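Local structure of LanC-like protein GCR2 (Arabidopsis thaliana, 3T33) at residues L170-A175 with A232-A237; K39-P44 with Y355-K360. The protein may take part in abscisic acid signalling and is a zinc-binding relative of the bacterial lanthionine cyclases. One frame throughout, in Å; residues are numbered along the deposited sequence.

From the N terminus the chain first passes 39-44, the end of short helix 36-42 and the turn after it, whose partner, 355-360, follows after 310 intervening residues; interaction 2 therefore closes a very long loop around most of the helical toroid. Within that span lies the whole of interaction 1, where 170-175 meets 232-237 after 56 intervening residues; the two contacts nest and do not cross. Interaction 1 joins the turns leading into helices 174-188 and 236-244 in the buried interior, close to the zinc site. Interaction 2 ties the N-terminal helix to helix 353-375. Their centres are about 32 Å apart, on opposite sides of the chain's centre, and they do not touch.

Interaction 1 of 2, residues L170-A175 with A232-A237; sequences LLYGRA and AAHGLA
L170 and L171 both turn their backbone N-H groups onto the carbonyl oxygen of A233, joining two glycine-containing turns that each lead into an inner helix of the LanC-type double ring of helices; G173 and G235 are the N-caps of helices 174-188 and 236-244. The bond from L170 N to A233 O is 3.2 Å long, its donor tilted 30° from the carbonyl plane, whereas L171 N, at the same distance, lies in that plane. L170 also rests CB 3.4 Å from A233 O. L171 packs CD1 3.9 Å from A233 CB and lays CB and CD2 against the imidazole, CB 3.6 Å from H234 CE1, the leucine and histidine side chains crossing at about a right angle. A233 borders the metal site, its side chain about 4 Å from that of C288, a zinc ligand. Y172 comes last, meeting H234 rim to rim, the planes inclined by 20°; in both, CG is anti to the carbonyl carbon, beside the backbone N (chi1 near -60°). E169 accepts from both residues, OE2 from H234 ND1 and OE1 from the backbone N of Y172, while W224 stacks on the imidazole. H234 CE1 lies 3.8 Å from both Y172 CD2 and Y172 CE2.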
loop_
_atom_site.group_PDB
_atom_site.type_symbol
_atom_site.label_atom_id
_atom_site.label_comp_id
_atom_site.label_asym_id
_atom_site.label_seq_id
_atom_site.Cartn_x
_atom_site.Cartn_y
_atom_site.Cartn_z
ATOM N N LEU A 170 9.819 -6.784 -3.273
ATOM C CA LEU A 170 9.303 -6.131 -2.040
ATOM C C LEU A 170 8.764 -7.141 -1.111
ATOM O O LEU A 170 8.890 -6.978 0.061
ATOM C CB LEU A 170 8.168 -5.113 -2.323
ATOM C CG LEU A 170 8.025 -3.719 -1.672
ATOM C CD1 LEU A 170 6.528 -3.393 -1.410
ATOM C CD2 LEU A 170 8.836 -3.472 -0.492
ATOM N N LEU A 171 8.084 -8.149 -1.609
ATOM C CA LEU A 171 7.461 -9.108 -0.699
ATOM C C LEU A 171 8.442 -10.058 0.004
ATOM O O LEU A 171 8.266 -10.361 1.203
ATOM C CB LEU A 171 6.318 -9.830 -1.389
ATOM C CG LEU A 171 4.937 -9.225 -1.116
ATOM C CD1 LEU A 171 4.878 -7.768 -1.358
ATOM C CD2 LEU A 171 3.813 -9.906 -1.833
ATOM N N TYR A 172 9.529 -10.440 -0.680
ATOM C CA TYR A 172 10.491 -11.478 -0.131
ATOM C C TYR A 172 11.967 -11.073 -0.137
ATOM O O TYR A 172 12.760 -11.609 0.615
ATOM C CB TYR A 172 10.263 -12.870 -0.763
ATOM C CG TYR A 172 8.839 -13.405 -0.519
ATOM C CD1 TYR A 172 8.378 -13.718 0.781
ATOM C CD2 TYR A 172 7.950 -13.572 -1.568
ATOM C CE1 TYR A 172 7.095 -14.187 0.995
ATOM C CE2 TYR A 172 6.650 -14.042 -1.351
ATOM C CZ TYR A 172 6.240 -14.335 -0.085
ATOM O OH TYR A 172 4.956 -14.784 0.103
ATOM N N GLY A 173 12.279 -10.019 -0.868
ATOM C CA GLY A 173 13.621 -9.597 -1.101
ATOM C C GLY A 173 14.103 -8.392 -0.366
ATOM O O GLY A 173 13.516 -7.913 0.602
ATOM N N ARG A 174 15.236 -7.940 -0.834
ATOM C CA ARG A 174 15.965 -6.873 -0.248
ATOM C C ARG A 174 15.202 -5.534 -0.253
ATOM O O ARG A 174 15.332 -4.796 0.678
ATOM C CB ARG A 174 17.339 -6.720 -0.991
ATOM C CG ARG A 174 18.488 -7.597 -0.403
ATOM C CD ARG A 174 19.814 -7.514 -1.255
ATOM N NE ARG A 174 19.897 -8.652 -2.157
ATOM C CZ ARG A 174 20.513 -9.789 -1.874
ATOM N NH1 ARG A 174 21.146 -9.931 -0.734
ATOM N NH2 ARG A 174 20.455 -10.785 -2.730
ATOM N N ALA A 175 14.476 -5.184 -1.312
ATOM C CA ALA A 175 13.730 -3.921 -1.290
ATOM C C ALA A 175 12.796 -3.948 -0.047
ATOM O O ALA A 175 12.732 -2.975 0.704
ATOM C CB ALA A 175 12.929 -3.715 -2.596
ATOM N N ALA A 232 4.598 -3.610 -8.241
ATOM C CA ALA A 232 4.976 -3.135 -6.907
ATOM C C ALA A 232 5.419 -4.309 -6.008
ATOM O O ALA A 232 6.422 -4.234 -5.348
ATOM C CB ALA A 232 3.779 -2.365 -6.288
ATOM N N ALA A 233 4.636 -5.372 -5.973
ATOM C CA ALA A 233 4.848 -6.446 -5.044
ATOM C C ALA A 233 6.129 -7.251 -5.392
ATOM O O ALA A 233 6.963 -7.454 -4.518
ATOM C CB ALA A 233 3.639 -7.316 -5.009
ATOM N N HIS A 234 6.337 -7.632 -6.664
ATOM C CA HIS A 234 7.479 -8.456 -6.992
ATOM C C HIS A 234 8.374 -7.939 -8.114
ATOM O O HIS A 234 9.318 -8.667 -8.525
ATOM C CB HIS A 234 7.058 -9.884 -7.374
ATOM C CG HIS A 234 6.362 -10.642 -6.291
ATOM N ND1 HIS A 234 6.997 -11.013 -5.127
ATOM C CD2 HIS A 234 5.128 -11.214 -6.252
ATOM C CE1 HIS A 234 6.167 -11.735 -4.390
ATOM N NE2 HIS A 234 5.025 -11.877 -5.052
ATOM N N GLY A 235 8.129 -6.702 -8.576
ATOM C CA GLY A 235 8.755 -6.190 -9.766
ATOM C C GLY A 235 9.565 -4.931 -9.647
ATOM O O GLY A 235 9.955 -4.519 -8.551
ATOM N N LEU A 236 9.784 -4.298 -10.794
ATOM C CA LEU A 236 10.611 -3.111 -10.915
ATOM C C LEU A 236 10.074 -1.914 -10.088
ATOM O O LEU A 236 10.843 -1.223 -9.403
ATOM C CB LEU A 236 10.716 -2.719 -12.418
ATOM C CG LEU A 236 11.337 -3.704 -13.446
ATOM C CD1 LEU A 236 11.378 -3.084 -14.856
ATOM C CD2 LEU A 236 12.739 -4.207 -13.080
ATOM N N ALA A 237 8.762 -1.684 -10.166
ATOM C CA ALA A 237 8.114 -0.551 -9.476
ATOM C C ALA A 237 8.446 -0.498 -8.006
ATOM O O ALA A 237 8.893 0.524 -7.538
ATOM C CB ALA A 237 6.589 -0.655 -9.663
#

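Interaction 2 of 2, residues K39-P44 with Y355-K360; sequences KLLSLP and YLYRAK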
loop_
_atom_site.group_PDB
_atom_site.type_symbol
_atom_site.label_atom_id
_atom_site.label_comp_id
_atom_site.label_asym_id
_atom_site.label_seq_id
_atom_site.Cartn_x
_atom_site.Cartn_y
_atom_site.Cartn_z
ATOM N N LYS A 39 -25.970 9.727 -2.855
ATOM C CA LYS A 39 -26.079 10.614 -1.701
ATOM C C LYS A 39 -24.746 10.658 -0.938
ATOM O O LYS A 39 -24.285 11.733 -0.573
ATOM C CB LYS A 39 -27.258 10.196 -0.810
ATOM C CG LYS A 39 -28.606 10.381 -1.600
ATOM C CD LYS A 39 -29.862 10.176 -0.731
ATOM C CE LYS A 39 -31.171 10.368 -1.547
ATOM N NZ LYS A 39 -32.297 10.989 -0.735
ATOM N N LEU A 40 -24.121 9.504 -0.730
ATOM C CA LEU A 40 -22.761 9.458 -0.179
ATOM C C LEU A 40 -21.804 10.370 -0.979
ATOM O O LEU A 40 -21.056 11.165 -0.414
ATOM C CB LEU A 40 -22.222 8.018 -0.202
ATOM C CG LEU A 40 -22.790 7.019 0.788
ATOM C CD1 LEU A 40 -22.277 5.584 0.540
ATOM C CD2 LEU A 40 -22.274 7.494 2.101
ATOM N N LEU A 41 -21.847 10.279 -2.302
ATOM C CA LEU A 41 -20.865 11.007 -3.089
ATOM C C LEU A 41 -21.019 12.520 -2.953
ATOM O O LEU A 41 -20.034 13.240 -3.027
ATOM C CB LEU A 41 -20.928 10.591 -4.561
ATOM C CG LEU A 41 -20.502 9.139 -4.849
ATOM C CD1 LEU A 41 -20.995 8.715 -6.206
ATOM C CD2 LEU A 41 -19.016 9.027 -4.808
ATOM N N SER A 42 -22.251 12.992 -2.770
ATOM C CA SER A 42 -22.578 14.426 -2.650
ATOM C C SER A 42 -22.179 14.985 -1.283
ATOM O O SER A 42 -21.925 16.173 -1.141
ATOM C CB SER A 42 -24.093 14.668 -2.860
ATOM O OG SER A 42 -24.593 14.076 -4.060
ATOM N N LEU A 43 -22.169 14.119 -0.278
ATOM C CA LEU A 43 -21.826 14.458 1.101
ATOM C C LEU A 43 -20.567 15.368 1.233
ATOM O O LEU A 43 -19.541 15.143 0.551
ATOM C CB LEU A 43 -21.609 13.165 1.826
ATOM C CG LEU A 43 -22.350 12.790 3.099
ATOM C CD1 LEU A 43 -23.855 13.141 3.094
ATOM C CD2 LEU A 43 -22.156 11.285 3.358
ATOM N N PRO A 44 -20.674 16.448 2.055
ATOM C CA PRO A 44 -19.452 17.187 2.299
ATOM C C PRO A 44 -18.443 16.324 3.142
ATOM O O PRO A 44 -18.828 15.465 3.948
ATOM C CB PRO A 44 -19.932 18.451 3.028
ATOM C CG PRO A 44 -21.220 18.126 3.581
ATOM C CD PRO A 44 -21.790 16.933 2.896
ATOM N N TYR A 355 -9.151 14.228 -7.615
ATOM C CA TYR A 355 -8.477 13.021 -7.142
ATOM C C TYR A 355 -9.026 12.588 -5.798
ATOM O O TYR A 355 -9.333 11.413 -5.632
ATOM C CB TYR A 355 -6.948 13.231 -7.184
ATOM C CG TYR A 355 -6.456 13.292 -8.624
ATOM C CD1 TYR A 355 -6.798 12.275 -9.506
ATOM C CD2 TYR A 355 -5.680 14.349 -9.109
ATOM C CE1 TYR A 355 -6.398 12.272 -10.852
ATOM C CE2 TYR A 355 -5.238 14.371 -10.485
ATOM C CZ TYR A 355 -5.620 13.322 -11.328
ATOM O OH TYR A 355 -5.241 13.240 -12.650
ATOM N N LEU A 356 -9.233 13.512 -4.860
ATOM C CA LEU A 356 -9.986 13.190 -3.595
ATOM C C LEU A 356 -11.379 12.639 -3.856
ATOM O O LEU A 356 -11.862 11.614 -3.245
ATOM C CB LEU A 356 -10.224 14.427 -2.762
ATOM C CG LEU A 356 -10.243 14.312 -1.235
ATOM C CD1 LEU A 356 -11.156 15.353 -0.633
ATOM C CD2 LEU A 356 -10.534 12.919 -0.685
ATOM N N TYR A 357 -12.040 13.323 -4.782
ATOM C CA TYR A 357 -13.338 12.853 -5.177
ATOM C C TYR A 357 -13.292 11.409 -5.706
ATOM O O TYR A 357 -14.187 10.607 -5.449
ATOM C CB TYR A 357 -13.959 13.771 -6.226
ATOM C CG TYR A 357 -15.205 13.180 -6.719
ATOM C CD1 TYR A 357 -16.370 13.202 -5.950
ATOM C CD2 TYR A 357 -15.216 12.493 -7.898
ATOM C CE1 TYR A 357 -17.534 12.591 -6.401
ATOM C CE2 TYR A 357 -16.319 11.891 -8.318
ATOM C CZ TYR A 357 -17.485 11.948 -7.591
ATOM O OH TYR A 357 -18.597 11.289 -8.126
ATOM N N ARG A 358 -12.278 11.095 -6.497
ATOM C CA ARG A 358 -12.148 9.748 -7.013
ATOM C C ARG A 358 -11.910 8.709 -5.912
ATOM O O ARG A 358 -12.478 7.641 -5.983
ATOM C CB ARG A 358 -11.144 9.680 -8.160
ATOM C CG ARG A 358 -11.740 10.235 -9.461
ATOM C CD ARG A 358 -10.694 10.277 -10.563
ATOM N NE ARG A 358 -11.289 10.790 -11.786
ATOM C CZ ARG A 358 -10.724 10.765 -12.988
ATOM N NH1 ARG A 358 -9.525 10.249 -13.161
ATOM N NH2 ARG A 358 -11.376 11.287 -14.007
ATOM N N ALA A 359 -11.143 9.066 -4.892
ATOM C CA ALA A 359 -10.898 8.173 -3.755
ATOM C C ALA A 359 -12.211 8.088 -2.993
ATOM O O ALA A 359 -12.640 7.028 -2.567
ATOM C CB ALA A 359 -9.772 8.724 -2.823
ATOM N N LYS A 360 -12.883 9.206 -2.887
ATOM C CA LYS A 360 -14.183 9.208 -2.210
ATOM C C LYS A 360 -15.196 8.293 -2.915
ATOM O O LYS A 360 -15.948 7.553 -2.277
ATOM C CB LYS A 360 -14.664 10.672 -2.058
ATOM C CG LYS A 360 -16.075 10.933 -1.736
ATOM C CD LYS A 360 -16.291 12.472 -1.593
ATOM C CE LYS A 360 -17.658 12.797 -0.950
ATOM N NZ LYS A 360 -18.028 14.201 -1.228
#
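K360 reaches from helix 353-375 to the end of helix 36-42, where its ammonium group meets the carbonyl oxygens of L41 and L43. CG stands anti to the backbone N (chi1 164°), and the chain beyond it is extended, so the lysine spans the gap between the two backbones as a nearly straight rod. The two oxygens receive NZ differently. L43 O lies almost straight ahead, with a C=O...NZ angle of 161°, although the modelled separation of 2.5 Å between K360 NZ and L43 O is short and its exact value doubtful. L41 O, 2.9 Å from K360 NZ, sees the donor well above its carbonyl plane, 43° out of it. L43 is where the chain leaves helical geometry, so the positive charge sits at the carboxyl end of a helix, where it would be expected to complement the partial negative charge.

Beside this polar grip, L41 and Y357 meet at about a right angle. L41 CD1 and L41 CD2 each lie 4.0 Å from Y357 OH, and L41 CD2 is 4.2 Å from Y357 CE1. The tyrosine hydroxyl is itself hydrogen-bonded to P16 O, which brings the N-terminal segment to the same junction.

L41 continues onto A361 and S364, further along helix 353-375, while F48 of helix 45-69 packs against L43 and makes a cation-pi contact with K360. The short helix 36-42 is thus held against both of these longer helices, and Y355 and A359 carry helix 353-375 onto helix 336-350.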